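Local structure of ferrous iron transport protein B (3IBY) at residues I88-A93 and V114-M119; D54-Y59 and Q73-S78; N25-N30 and K38-F43. The protein probably transports ferrous iron into the bacterial cell in a GTP-driven uptake system, the present chain being its cytosolic part with the GTP-binding G domain. All blocks are in the same frame, centred on the assembly; numbering follows the deposited sequence.

The three contacts build different parts of the FeoB G domain around its predicted GTP site. Interaction 3 pairs strand 26-30, one of the two edge strands, with strand 37-45, and the loop between them carries most of one set of predicted nucleotide-binding residues. Interaction 2 touches it directly: D54 N lies 3.1 Å from K39 O, a probable hydrogen bond, and D54-Y59 then runs out of the sheet to meet helix 70-81. Strand 86-92 follows that helix and enters interaction 1, whose centre is about 16 Å from that of interaction 2 and about 20 Å from that of interaction 3. Interactions 1 and 3 belong to the same sheet, and N118 in interaction 1 reaches the predicted P-loop.

Interaction 1: I88-A93 and V114-M119; sequences INVIDA and VVALNM
Strand 88-92 runs parallel to strand 114-118, I88 level with V114 and D92 level with N118, at an angle of 26° and with their axes 4.6 Å apart. Backbone bonds alternate across the pair: N89 gives its N-H to V114 O and takes one from A116 N, and I91 likewise bonds A116 O and N118 N, the last at 2.7 Å. A93 N adds a further bond to N118 O.

On the face holding I88, V90, V114 and A116, I88 and V114 lie side by side with their CG1 atoms 3.8 Å apart, and helix 154-162 packs on this layer. On the other face I91 is the centre. Its CG1 turns away from the carbonyl carbon, chi1 -69°, and carries CD1 against V115 CG1, while the CG2 branch meets L117 CD2 at 3.8 Å. L117 CD2 continues to A93 CB, 3.7 Å away, and helix 96-106 covers I91. The amide of N89 turns to the same helix, where ND2 bonds T103.

At the C-terminal end the polar groups converge. D92 OD1 lies 3.5 Å from M119 CB and CG, but its hydrogen bond is to C94 N. N118 sends ND2 to C12 O of the P-loop and OD1 to A148 N, with a weak bond from M119 N to OD1 as well. Both ends of the N118 amide are thus used within the protein, which fixes its rotation and ties together three parts of the predicted GTP site. This is consistent with N118 opening the guanine-recognition (G4) motif of the G domain.

Interaction 2: D54-Y59 and Q73-S78; sequences DLPGVY and QIAAQS
A75 and S78 point at the loop residues L55, P56 and V58, I74 adds its CG2 branch from the side, and apolar contacts carry the meeting. I74 comes first: its CG2 approaches CD of P56, 4.1 Å away, the two side chains crossing at about a right angle. One residue on, A75 is the centre of the contact. Its CB sits 3.6 Å from V58 CG1 and equally near P56 O, while L55 CD1 reaches A75 CA at 4.0 Å, so this one methyl-bearing residue is touched by three members of the loop. V58 places CG1 there by turning it anti to the carbonyl carbon, chi1 -53°. A turn later S78 offers CB to L55 CD2, 3.9 Å away. Its buried OG donates to I74 O at 2.6 Å from above the carbonyl plane; the same oxygen also accepts S78 N.

Residues D54 to G57 are predicted to bind GTP, as expected of a DxxG (G3) motif. K14 of the P-loop, at the start of helix 14-22, forms a salt bridge with D54 and bonds L55 O. Helix 70-81 thus lies over the loop that leaves strand 48-54, while strand 3-8 touches D54 and L55 from the sheet and helix 96-106 meets V58 and Y59 beyond.

Interaction 3: N25-N30 and K38-F43; sequences NQRVGN and KKTGEF
T40 O is approached by three groups of strand 26-30. R27 N donates to it at 2.8 Å, Q26 CA makes a bent CA-H...O contact at 3.2 Å, and the guanidinium of R27 folds back so that this oxygen lies 3.8 Å from its plane, over its centre. The chain of R27 starts with CG between the backbone N and the carbonyl carbon, chi1 73°, then bends twice more, which swings its end across T40 toward E42.

There it grips the carboxylate end-on: NH2 bonds OE1 at 2.8 Å and NH1 bonds OE2 at 3.2 Å, each oxygen using its syn lone pair. The two flat groups are only 19° from coplanar, and the NH2 bond is nearly straight at 173°. Such a two-pronged salt bridge would restrict the rotation of both groups, which lie at the protein surface.

Across the sheet V28 and K39 lie side by side, V28 CG2 4.0 Å from K39 CD, and beyond them F18 of helix 14-22 touches K39. G41 faces Q26 in a non-hydrogen-bonded pair whose CA atoms are 3.9 Å apart. Antiparallel backbone bonds run on from E42 N-N25 O through R27 and T40 to G29 N-K38 O. The result is a beta hairpin at the edge of the G-domain sheet, whose connecting loop, with E37 at the start of the next strand, holds the predicted GTP-binding residues G33 to E37, consistent with the first switch region of this GTPase superfamily.

Interaction 1: I88-A93 and V114-M119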
# COMPACT_ATOMS: atom_id res chain seq x y z
N ILE A 88 7.64 0.47 -1.51
CA ILE A 88 8.08 -0.63 -0.69
C ILE A 88 7.04 -0.76 0.41
O ILE A 88 6.99 0.04 1.39
CB ILE A 88 9.46 -0.41 -0.04
CG1 ILE A 88 10.53 -0.20 -1.11
CG2 ILE A 88 9.84 -1.61 0.78
CD1 ILE A 88 11.87 0.28 -0.49
N ASN A 89 6.18 -1.75 0.23
CA ASN A 89 5.14 -2.02 1.17
C ASN A 89 5.73 -2.98 2.19
O ASN A 89 6.06 -4.14 1.89
CB ASN A 89 3.96 -2.60 0.41
CG ASN A 89 2.83 -3.04 1.29
OD1 ASN A 89 2.69 -2.60 2.45
ND2 ASN A 89 2.00 -3.93 0.76
N VAL A 90 5.92 -2.48 3.41
CA VAL A 90 6.36 -3.31 4.54
C VAL A 90 5.21 -3.95 5.26
O VAL A 90 4.35 -3.26 5.80
CB VAL A 90 7.06 -2.52 5.66
CG1 VAL A 90 8.04 -3.45 6.38
CG2 VAL A 90 7.73 -1.36 5.13
N ILE A 91 5.27 -5.27 5.32
CA ILE A 91 4.26 -6.07 5.97
C ILE A 91 4.85 -6.73 7.16
O ILE A 91 6.01 -7.14 7.12
CB ILE A 91 3.83 -7.16 5.02
CG1 ILE A 91 3.07 -6.53 3.87
CG2 ILE A 91 2.94 -8.17 5.69
CD1 ILE A 91 2.51 -7.50 2.93
N ASP A 92 4.05 -6.86 8.21
CA ASP A 92 4.40 -7.64 9.41
C ASP A 92 3.86 -9.06 9.22
O ASP A 92 2.66 -9.25 9.21
CB ASP A 92 3.79 -7.01 10.68
CG ASP A 92 4.18 -7.76 11.98
OD1 ASP A 92 4.73 -8.87 11.85
OD2 ASP A 92 3.94 -7.27 13.13
N ALA A 93 4.75 -10.05 9.14
CA ALA A 93 4.34 -11.47 8.93
C ALA A 93 3.34 -11.97 9.95
O ALA A 93 2.53 -12.85 9.70
CB ALA A 93 5.55 -12.37 8.89
N VAL A 114 6.83 -3.53 -4.27
CA VAL A 114 7.59 -4.68 -3.83
C VAL A 114 7.16 -4.84 -2.35
O VAL A 114 6.99 -3.84 -1.66
CB VAL A 114 9.11 -4.39 -3.94
CG1 VAL A 114 9.42 -3.09 -3.23
CG2 VAL A 114 9.93 -5.50 -3.32
N VAL A 115 6.93 -6.08 -1.90
CA VAL A 115 6.55 -6.33 -0.52
C VAL A 115 7.77 -6.79 0.25
O VAL A 115 8.52 -7.65 -0.23
CB VAL A 115 5.46 -7.35 -0.41
CG1 VAL A 115 5.21 -7.70 1.04
CG2 VAL A 115 4.22 -6.80 -1.01
N ALA A 116 8.00 -6.14 1.39
CA ALA A 116 9.06 -6.50 2.36
C ALA A 116 8.35 -7.19 3.51
O ALA A 116 7.58 -6.55 4.21
CB ALA A 116 9.74 -5.27 2.89
N LEU A 117 8.56 -8.50 3.67
CA LEU A 117 7.74 -9.32 4.57
C LEU A 117 8.58 -9.46 5.81
O LEU A 117 9.49 -10.26 5.87
CB LEU A 117 7.46 -10.66 3.92
CG LEU A 117 6.18 -11.49 4.17
CD1 LEU A 117 6.64 -12.93 4.27
CD2 LEU A 117 5.38 -11.07 5.39
N ASN A 118 8.31 -8.57 6.75
CA ASN A 118 9.19 -8.37 7.90
C ASN A 118 8.78 -9.31 9.06
O ASN A 118 7.75 -9.96 9.00
CB ASN A 118 9.15 -6.88 8.28
CG ASN A 118 10.27 -6.46 9.23
OD1 ASN A 118 11.27 -7.18 9.42
ND2 ASN A 118 10.10 -5.28 9.84
N MET A 119 9.64 -9.41 10.07
CA MET A 119 9.36 -10.10 11.33
C MET A 119 9.20 -11.58 11.14
O MET A 119 8.40 -12.26 11.84
CB MET A 119 8.14 -9.52 11.99
CG MET A 119 8.13 -8.01 12.08
SD MET A 119 9.38 -7.38 13.18
CE MET A 119 8.60 -5.86 13.75

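Interaction 2: D54-Y59 and Q73-S78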
# COMPACT_ATOMS: atom_id res chain seq x y z
N ASP A 54 9.77 8.06 3.95
CA ASP A 54 8.97 7.29 4.87
C ASP A 54 7.59 7.89 5.01
O ASP A 54 7.48 9.08 5.31
CB ASP A 54 9.60 7.29 6.25
CG ASP A 54 9.00 6.24 7.13
OD1 ASP A 54 8.38 5.25 6.61
OD2 ASP A 54 9.19 6.38 8.34
N LEU A 55 6.54 7.06 4.87
CA LEU A 55 5.17 7.52 5.16
C LEU A 55 4.72 7.00 6.46
O LEU A 55 5.03 5.89 6.76
CB LEU A 55 4.18 7.07 4.13
CG LEU A 55 4.46 7.59 2.74
CD1 LEU A 55 3.23 7.35 1.99
CD2 LEU A 55 4.91 9.12 2.75
N PRO A 56 3.94 7.78 7.20
CA PRO A 56 3.44 7.36 8.46
C PRO A 56 2.49 6.26 8.22
O PRO A 56 1.76 6.31 7.24
CB PRO A 56 2.67 8.59 8.96
CG PRO A 56 3.19 9.70 8.24
CD PRO A 56 3.41 9.11 6.88
N GLY A 57 2.53 5.25 9.07
CA GLY A 57 1.71 4.08 8.95
C GLY A 57 0.23 4.37 9.10
O GLY A 57 -0.15 5.28 9.80
N VAL A 58 -0.58 3.55 8.43
CA VAL A 58 -1.99 3.70 8.31
C VAL A 58 -2.47 2.31 8.01
O VAL A 58 -1.77 1.56 7.31
CB VAL A 58 -2.33 4.56 7.08
CG1 VAL A 58 -1.55 5.87 7.10
CG2 VAL A 58 -1.96 3.84 5.82
N TYR A 59 -3.63 1.95 8.55
CA TYR A 59 -4.28 0.72 8.20
C TYR A 59 -4.86 0.76 6.76
O TYR A 59 -4.87 -0.24 6.02
CB TYR A 59 -5.43 0.47 9.20
CG TYR A 59 -6.47 -0.51 8.70
CD1 TYR A 59 -6.18 -1.87 8.61
CD2 TYR A 59 -7.74 -0.09 8.32
CE1 TYR A 59 -7.12 -2.78 8.18
CE2 TYR A 59 -8.69 -0.99 7.85
CZ TYR A 59 -8.38 -2.34 7.79
OH TYR A 59 -9.29 -3.27 7.33
N GLN A 73 -3.72 10.98 7.20
CA GLN A 73 -4.02 11.87 6.12
C GLN A 73 -2.83 12.07 5.21
O GLN A 73 -2.99 12.12 4.01
CB GLN A 73 -4.43 13.22 6.70
CG GLN A 73 -5.33 14.03 5.82
CD GLN A 73 -5.98 15.22 6.57
OE1 GLN A 73 -6.15 15.18 7.81
NE2 GLN A 73 -6.34 16.28 5.82
N ILE A 74 -1.64 12.23 5.79
CA ILE A 74 -0.45 12.51 5.00
C ILE A 74 -0.15 11.40 4.00
O ILE A 74 0.20 11.67 2.87
CB ILE A 74 0.74 12.74 5.91
CG1 ILE A 74 0.65 14.13 6.47
CG2 ILE A 74 2.10 12.57 5.19
CD1 ILE A 74 1.44 14.30 7.72
N ALA A 75 -0.31 10.16 4.43
CA ALA A 75 -0.03 9.02 3.61
C ALA A 75 -1.02 8.89 2.45
O ALA A 75 -0.65 8.63 1.29
CB ALA A 75 -0.06 7.77 4.49
N ALA A 76 -2.28 9.06 2.81
CA ALA A 76 -3.38 9.15 1.88
C ALA A 76 -3.11 10.14 0.75
O ALA A 76 -3.35 9.81 -0.41
CB ALA A 76 -4.63 9.54 2.62
N GLN A 77 -2.59 11.33 1.06
CA GLN A 77 -2.30 12.29 0.01
C GLN A 77 -0.92 12.22 -0.62
O GLN A 77 -0.76 12.72 -1.74
CB GLN A 77 -2.65 13.73 0.42
CG GLN A 77 -1.84 14.36 1.51
CD GLN A 77 -2.71 15.25 2.42
OE1 GLN A 77 -2.61 15.20 3.65
NE2 GLN A 77 -3.61 16.04 1.81
N SER A 78 0.05 11.59 0.02
CA SER A 78 1.39 11.54 -0.54
C SER A 78 1.46 10.58 -1.72
O SER A 78 2.15 10.86 -2.69
CB SER A 78 2.43 11.15 0.51
OG SER A 78 2.43 11.98 1.67

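Interaction 3: N25-N30 and K38-F43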
# COMPACT_ATOMS: atom_id res chain seq x y z
N ASN A 25 22.53 8.15 6.48
CA ASN A 25 22.11 9.02 5.36
C ASN A 25 20.59 9.22 5.39
O ASN A 25 19.86 8.70 4.51
CB ASN A 25 22.57 8.50 4.00
CG ASN A 25 24.00 8.16 4.00
OD1 ASN A 25 24.83 8.99 4.27
ND2 ASN A 25 24.30 6.91 3.74
N GLN A 26 20.14 9.98 6.38
CA GLN A 26 18.73 10.19 6.59
C GLN A 26 18.57 11.46 7.39
O GLN A 26 19.46 11.84 8.11
CB GLN A 26 18.14 9.02 7.31
CG GLN A 26 18.84 8.66 8.63
CD GLN A 26 17.96 7.86 9.51
OE1 GLN A 26 18.16 6.69 9.69
NE2 GLN A 26 16.90 8.47 10.00
N ARG A 27 17.41 12.09 7.27
CA ARG A 27 17.12 13.32 7.99
C ARG A 27 15.68 13.54 8.33
O ARG A 27 14.83 12.88 7.87
CB ARG A 27 17.64 14.51 7.25
CG ARG A 27 16.86 14.80 6.10
CD ARG A 27 17.70 15.37 5.07
NE ARG A 27 17.33 14.78 3.84
CZ ARG A 27 17.88 13.70 3.33
NH1 ARG A 27 18.92 13.13 3.90
NH2 ARG A 27 17.42 13.25 2.20
N VAL A 28 15.41 14.47 9.20
CA VAL A 28 14.04 14.75 9.57
C VAL A 28 13.71 16.20 9.23
O VAL A 28 14.54 17.09 9.42
CB VAL A 28 13.83 14.52 11.09
CG1 VAL A 28 14.29 15.77 11.91
CG2 VAL A 28 12.39 14.17 11.39
N GLY A 29 12.52 16.43 8.71
CA GLY A 29 11.96 17.78 8.61
C GLY A 29 10.47 17.67 8.87
O GLY A 29 10.01 16.64 9.30
N ASN A 30 9.71 18.71 8.58
CA ASN A 30 8.26 18.62 8.68
C ASN A 30 7.73 18.33 7.31
O ASN A 30 8.27 18.79 6.33
CB ASN A 30 7.64 19.92 9.19
CG ASN A 30 8.04 20.28 10.63
OD1 ASN A 30 8.00 21.44 10.99
ND2 ASN A 30 8.38 19.29 11.45
N LYS A 38 8.73 14.56 8.83
CA LYS A 38 8.94 13.72 7.65
C LYS A 38 10.35 13.19 7.73
O LYS A 38 11.24 13.92 8.09
CB LYS A 38 8.73 14.56 6.40
CG LYS A 38 9.04 13.92 5.08
CD LYS A 38 8.93 14.96 3.95
CE LYS A 38 9.28 14.37 2.56
NZ LYS A 38 8.56 15.02 1.47
N LYS A 39 10.55 11.92 7.42
CA LYS A 39 11.92 11.38 7.41
C LYS A 39 12.21 10.99 6.00
O LYS A 39 11.40 10.30 5.36
CB LYS A 39 12.05 10.15 8.29
CG LYS A 39 12.25 10.43 9.81
CD LYS A 39 10.93 10.49 10.61
CE LYS A 39 11.09 9.94 12.06
NZ LYS A 39 10.80 8.45 12.18
N THR A 40 13.35 11.45 5.49
CA THR A 40 13.78 11.10 4.14
C THR A 40 15.19 10.56 4.26
O THR A 40 15.91 10.91 5.16
CB THR A 40 13.72 12.32 3.20
OG1 THR A 40 14.49 13.40 3.77
CG2 THR A 40 12.23 12.77 2.92
N GLY A 41 15.55 9.66 3.36
CA GLY A 41 16.93 9.21 3.24
C GLY A 41 17.29 8.60 1.88
O GLY A 41 16.49 8.55 0.96
N GLU A 42 18.52 8.12 1.75
CA GLU A 42 18.96 7.59 0.49
C GLU A 42 20.09 6.55 0.65
O GLU A 42 20.78 6.52 1.67
CB GLU A 42 19.31 8.73 -0.48
CG GLU A 42 20.34 9.80 0.04
CD GLU A 42 19.75 10.72 1.09
OE1 GLU A 42 18.60 11.13 0.89
OE2 GLU A 42 20.43 11.00 2.12
N PHE A 43 20.21 5.66 -0.32
CA PHE A 43 21.35 4.79 -0.34
C PHE A 43 21.82 4.57 -1.76
O PHE A 43 21.06 4.71 -2.70
CB PHE A 43 21.05 3.47 0.39
CG PHE A 43 19.92 2.67 -0.19
CD1 PHE A 43 18.61 2.97 0.10
CD2 PHE A 43 20.18 1.61 -1.04
CE1 PHE A 43 17.57 2.24 -0.44
CE2 PHE A 43 19.15 0.84 -1.57
CZ PHE A 43 17.83 1.16 -1.28
O HOH W 1 23.01 5.19 2.65